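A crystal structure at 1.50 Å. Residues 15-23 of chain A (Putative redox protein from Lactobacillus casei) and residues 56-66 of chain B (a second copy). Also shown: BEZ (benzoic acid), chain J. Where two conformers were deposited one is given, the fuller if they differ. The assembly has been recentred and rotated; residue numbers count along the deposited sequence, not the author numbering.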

# COMPACT_ATOMS: atom_id res chain seq x y z
N THR A 15 2.43 1.89 12.51
CA THR A 15 3.72 2.20 11.90
C THR A 15 4.28 0.93 11.25
O THR A 15 3.99 -0.19 11.70
CB THR A 15 4.74 2.84 12.89
OG1 THR A 15 5.20 1.81 13.79
CG2 THR A 15 4.19 4.03 13.65
N ALA A 16 5.12 1.15 10.24
CA ALA A 16 5.83 0.08 9.52
C ALA A 16 7.27 0.53 9.31
O ALA A 16 7.53 1.70 9.00
CB ALA A 16 5.19 -0.18 8.17
N ILE A 17 8.22 -0.40 9.48
CA ILE A 17 9.63 -0.10 9.32
C ILE A 17 10.29 -1.05 8.31
O ILE A 17 9.99 -2.27 8.32
CB ILE A 17 10.36 -0.15 10.68
CG1 ILE A 17 9.80 0.91 11.64
CG2 ILE A 17 11.89 -0.03 10.48
CD1 ILE A 17 10.35 0.86 13.11
N ASN A 18 11.18 -0.50 7.50
CA ASN A 18 12.12 -1.35 6.77
C ASN A 18 13.51 -0.71 6.95
O ASN A 18 13.76 0.43 6.53
CB ASN A 18 11.74 -1.51 5.30
CG ASN A 18 12.59 -2.55 4.58
OD1 ASN A 18 13.80 -2.67 4.83
ND2 ASN A 18 11.96 -3.28 3.69
N ASP A 19 14.40 -1.44 7.58
CA ASP A 19 15.78 -0.99 7.77
C ASP A 19 16.84 -1.96 7.25
O ASP A 19 18.02 -1.89 7.65
CB ASP A 19 15.96 -0.62 9.22
CG ASP A 19 15.83 -1.77 10.18
OD1 ASP A 19 15.72 -2.95 9.79
OD2 ASP A 19 15.84 -1.47 11.38
N GLU A 20 16.45 -2.76 6.28
CA GLU A 20 17.32 -3.77 5.70
C GLU A 20 17.59 -3.62 4.21
O GLU A 20 17.07 -2.73 3.57
CB GLU A 20 16.76 -5.19 6.03
CG GLU A 20 16.69 -5.50 7.52
CD GLU A 20 16.03 -6.84 7.83
OE1 GLU A 20 16.28 -7.83 7.13
OE2 GLU A 20 15.21 -6.88 8.78
N GLU A 21 18.51 -4.45 3.69
CA GLU A 21 18.82 -4.53 2.28
C GLU A 21 17.63 -5.07 1.49
O GLU A 21 16.67 -5.59 2.09
CB GLU A 21 20.05 -5.47 2.04
CG GLU A 21 21.30 -4.91 2.62
CD GLU A 21 22.46 -5.92 2.65
OE1 GLU A 21 22.23 -7.09 3.09
OE2 GLU A 21 23.56 -5.52 2.26
N LEU A 22 17.72 -4.97 0.15
CA LEU A 22 16.62 -5.37 -0.73
C LEU A 22 16.17 -6.79 -0.37
O LEU A 22 14.98 -7.09 -0.27
CB LEU A 22 17.05 -5.21 -2.20
CG LEU A 22 16.02 -5.39 -3.32
CD1 LEU A 22 14.78 -4.48 -3.14
CD2 LEU A 22 16.72 -5.14 -4.70
N GLU A 23 17.14 -7.67 -0.15
CA GLU A 23 16.84 -8.96 0.42
C GLU A 23 16.81 -8.79 1.94
O GLU A 23 17.84 -8.74 2.63
CB GLU A 23 17.87 -9.98 -0.05
CG GLU A 23 18.02 -9.95 -1.55
CD GLU A 23 16.77 -10.34 -2.30
OE1 GLU A 23 16.16 -11.35 -1.88
OE2 GLU A 23 16.45 -9.70 -3.31
N LEU B 56 5.13 0.96 1.38
CA LEU B 56 5.85 2.22 1.17
C LEU B 56 7.22 2.22 1.86
O LEU B 56 8.21 2.70 1.28
CB LEU B 56 5.02 3.42 1.62
CG LEU B 56 5.68 4.80 1.55
CD1 LEU B 56 6.06 5.10 0.09
CD2 LEU B 56 4.73 5.89 2.12
N SER B 57 7.30 1.72 3.09
CA SER B 57 8.59 1.69 3.80
C SER B 57 9.61 0.84 3.02
O SER B 57 10.77 1.21 2.87
CB SER B 57 8.45 1.16 5.24
OG SER B 57 7.95 -0.16 5.31
N THR B 58 9.13 -0.28 2.47
CA THR B 58 10.00 -1.19 1.70
C THR B 58 10.45 -0.52 0.39
O THR B 58 11.63 -0.60 -0.02
CB THR B 58 9.31 -2.52 1.44
OG1 THR B 58 9.04 -3.16 2.70
CG2 THR B 58 10.12 -3.45 0.54
N CYS B 59 9.53 0.15 -0.28
CA CYS B 59 9.85 0.82 -1.55
C CYS B 59 10.81 1.99 -1.33
O CYS B 59 11.80 2.13 -2.04
CB CYS B 59 8.56 1.26 -2.23
SG CYS B 59 8.73 1.64 -3.99
N LEU B 60 10.54 2.80 -0.31
CA LEU B 60 11.42 3.91 0.01
C LEU B 60 12.83 3.39 0.37
O LEU B 60 13.84 3.96 -0.04
CB LEU B 60 10.85 4.78 1.15
CG LEU B 60 9.81 5.80 0.73
CD1 LEU B 60 9.06 6.33 2.02
CD2 LEU B 60 10.33 6.93 -0.15
N GLU B 61 12.89 2.35 1.17
CA GLU B 61 14.16 1.77 1.62
C GLU B 61 14.97 1.22 0.44
O GLU B 61 16.18 1.46 0.35
CB GLU B 61 13.93 0.71 2.68
CG GLU B 61 15.19 0.09 3.28
CD GLU B 61 16.01 0.96 4.23
OE1 GLU B 61 15.83 2.20 4.30
OE2 GLU B 61 16.86 0.34 4.96
N ALA B 62 14.27 0.55 -0.49
CA ALA B 62 14.93 0.03 -1.71
C ALA B 62 15.48 1.18 -2.57
O ALA B 62 16.60 1.10 -3.14
CB ALA B 62 13.95 -0.85 -2.51
N THR B 63 14.69 2.24 -2.68
CA THR B 63 15.08 3.42 -3.49
C THR B 63 16.31 4.08 -2.83
O THR B 63 17.26 4.47 -3.51
CB THR B 63 13.91 4.43 -3.65
OG1 THR B 63 12.74 3.73 -4.12
CG2 THR B 63 14.27 5.58 -4.62
N LEU B 64 16.27 4.20 -1.50
CA LEU B 64 17.35 4.77 -0.71
C LEU B 64 18.65 3.98 -0.90
O LEU B 64 19.71 4.57 -1.05
CB LEU B 64 16.96 4.86 0.76
CG LEU B 64 17.95 5.54 1.72
CD1 LEU B 64 18.39 6.95 1.28
CD2 LEU B 64 17.30 5.55 3.12
N GLU B 65 18.55 2.65 -0.92
CA GLU B 65 19.70 1.76 -1.11
C GLU B 65 20.35 2.10 -2.48
O GLU B 65 21.59 2.19 -2.60
CB GLU B 65 19.24 0.30 -1.00
CG GLU B 65 20.30 -0.66 -0.89
CD GLU B 65 19.79 -2.09 -0.69
OE1 GLU B 65 18.58 -2.35 -0.73
OE2 GLU B 65 20.67 -2.94 -0.47
N ALA B 66 19.53 2.32 -3.52
CA ALA B 66 20.04 2.70 -4.86
C ALA B 66 20.73 4.07 -4.83
O ALA B 66 21.82 4.25 -5.38
CB ALA B 66 18.92 2.68 -5.92
C BEZ J . 15.27 3.82 -8.75
O1 BEZ J . 14.74 4.80 -8.87
O2 BEZ J . 16.35 3.60 -9.45
C1 BEZ J . 14.69 2.84 -7.82
C2 BEZ J . 13.35 3.04 -7.26
C3 BEZ J . 12.87 2.03 -6.49
C4 BEZ J . 13.67 0.90 -6.15
C5 BEZ J . 14.99 0.73 -6.65
C6 BEZ J . 15.50 1.71 -7.50
O HOH W 1 16.26 -2.09 0.90

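Residues 15-18 of chain A form the end of a β-strand, and 56-66 of chain B lie within an α-helix. The strand and helix axes approach to 7.1 Å and run in the same general direction, 29° apart. The register follows from the nearest CA pairs: N18(A) lies 5.5 Å from T58(B), CA to CA, and L22(A) lies 5.7 Å from A62(B), again CA to CA. The contact therefore continues past the strand into the loop, and together the stretches bury 455 Å².

Within the stretch, the helix backbone bonds to itself from L60(B) N onward, its i to i+4 bonds running without a break from L60(B) N to L56(B) O at 2.8 Å through to A66(B) N to A62(B) O at 3.2 Å. The bonds across the contact use side chains and the loop backbone.

N18(A) is the central polar residue. Its CA-to-CB bond points toward the helix, and with chi1 at -171° (t) its amide divides its work between the two chains. ND2 donates to T58(B) OG1 at 3.1 Å with an N-H...acceptor angle of 163°, close to linear. OD1 turns back to accept from E20(A) N at 3.0 Å and 167°, tying the loop to the residue that ends the strand. One side chain thus fixes the turn and anchors it to the partner. T58(B) OG1 has a further hydrogen bond to a residue adjoining the stretches.

Earlier in the strand the packing is looser. A16(A) points toward the helix and its CB stands 4.0 Å from S57(B) OG, while I17(A), the next residue along, points away, as expected of alternating strand residues. N18(A) CB also lies 4.0 Å from S57(B) OG, a van der Waals approach; that hydroxyl is hydrogen-bonded elsewhere in the structure.

E61(B) shows that proximity is not bonding. Its side chain reaches the loop, yet OE2 lies 3.5 Å from N18(A) O and 3.4 Å from E20(A) O, both pairs of acceptors, and the 3.4 Å approach of OE2 to E20(A) N fails on angle. That amide hydrogen is instead directed at N18(A) OD1. The contact is by van der Waals approach: E61(B) CD lies 3.3 Å from N18(A) O, and E61(B) CG lies 3.5 Å from N18(A) OD1.

One turn further along, E65(B) extends with chi1 and chi2 both t and brings OE1 to 2.9 Å from L22(A) N. The distance is short, but the angle of 116° makes this a weak hydrogen bond. A water bridges the junction, donating to E20(A) O at 2.9 Å and to E65(B) OE1 at 2.8 Å. It supplies the hydrogens that these two acceptors cannot give each other, and OE1 thereby accepts from both backbone amide and water.

Apolar contact completes this end: L22(A) CD1 rests 3.8 Å from A62(B) CB, both side chains starting sideways to the other stretch. Benzoic acid touches the helix rather than the loop, its C3 lying 2.9 Å from T63(B) OG1, a hydroxyl that donates to C59(B) O at 2.8 Å.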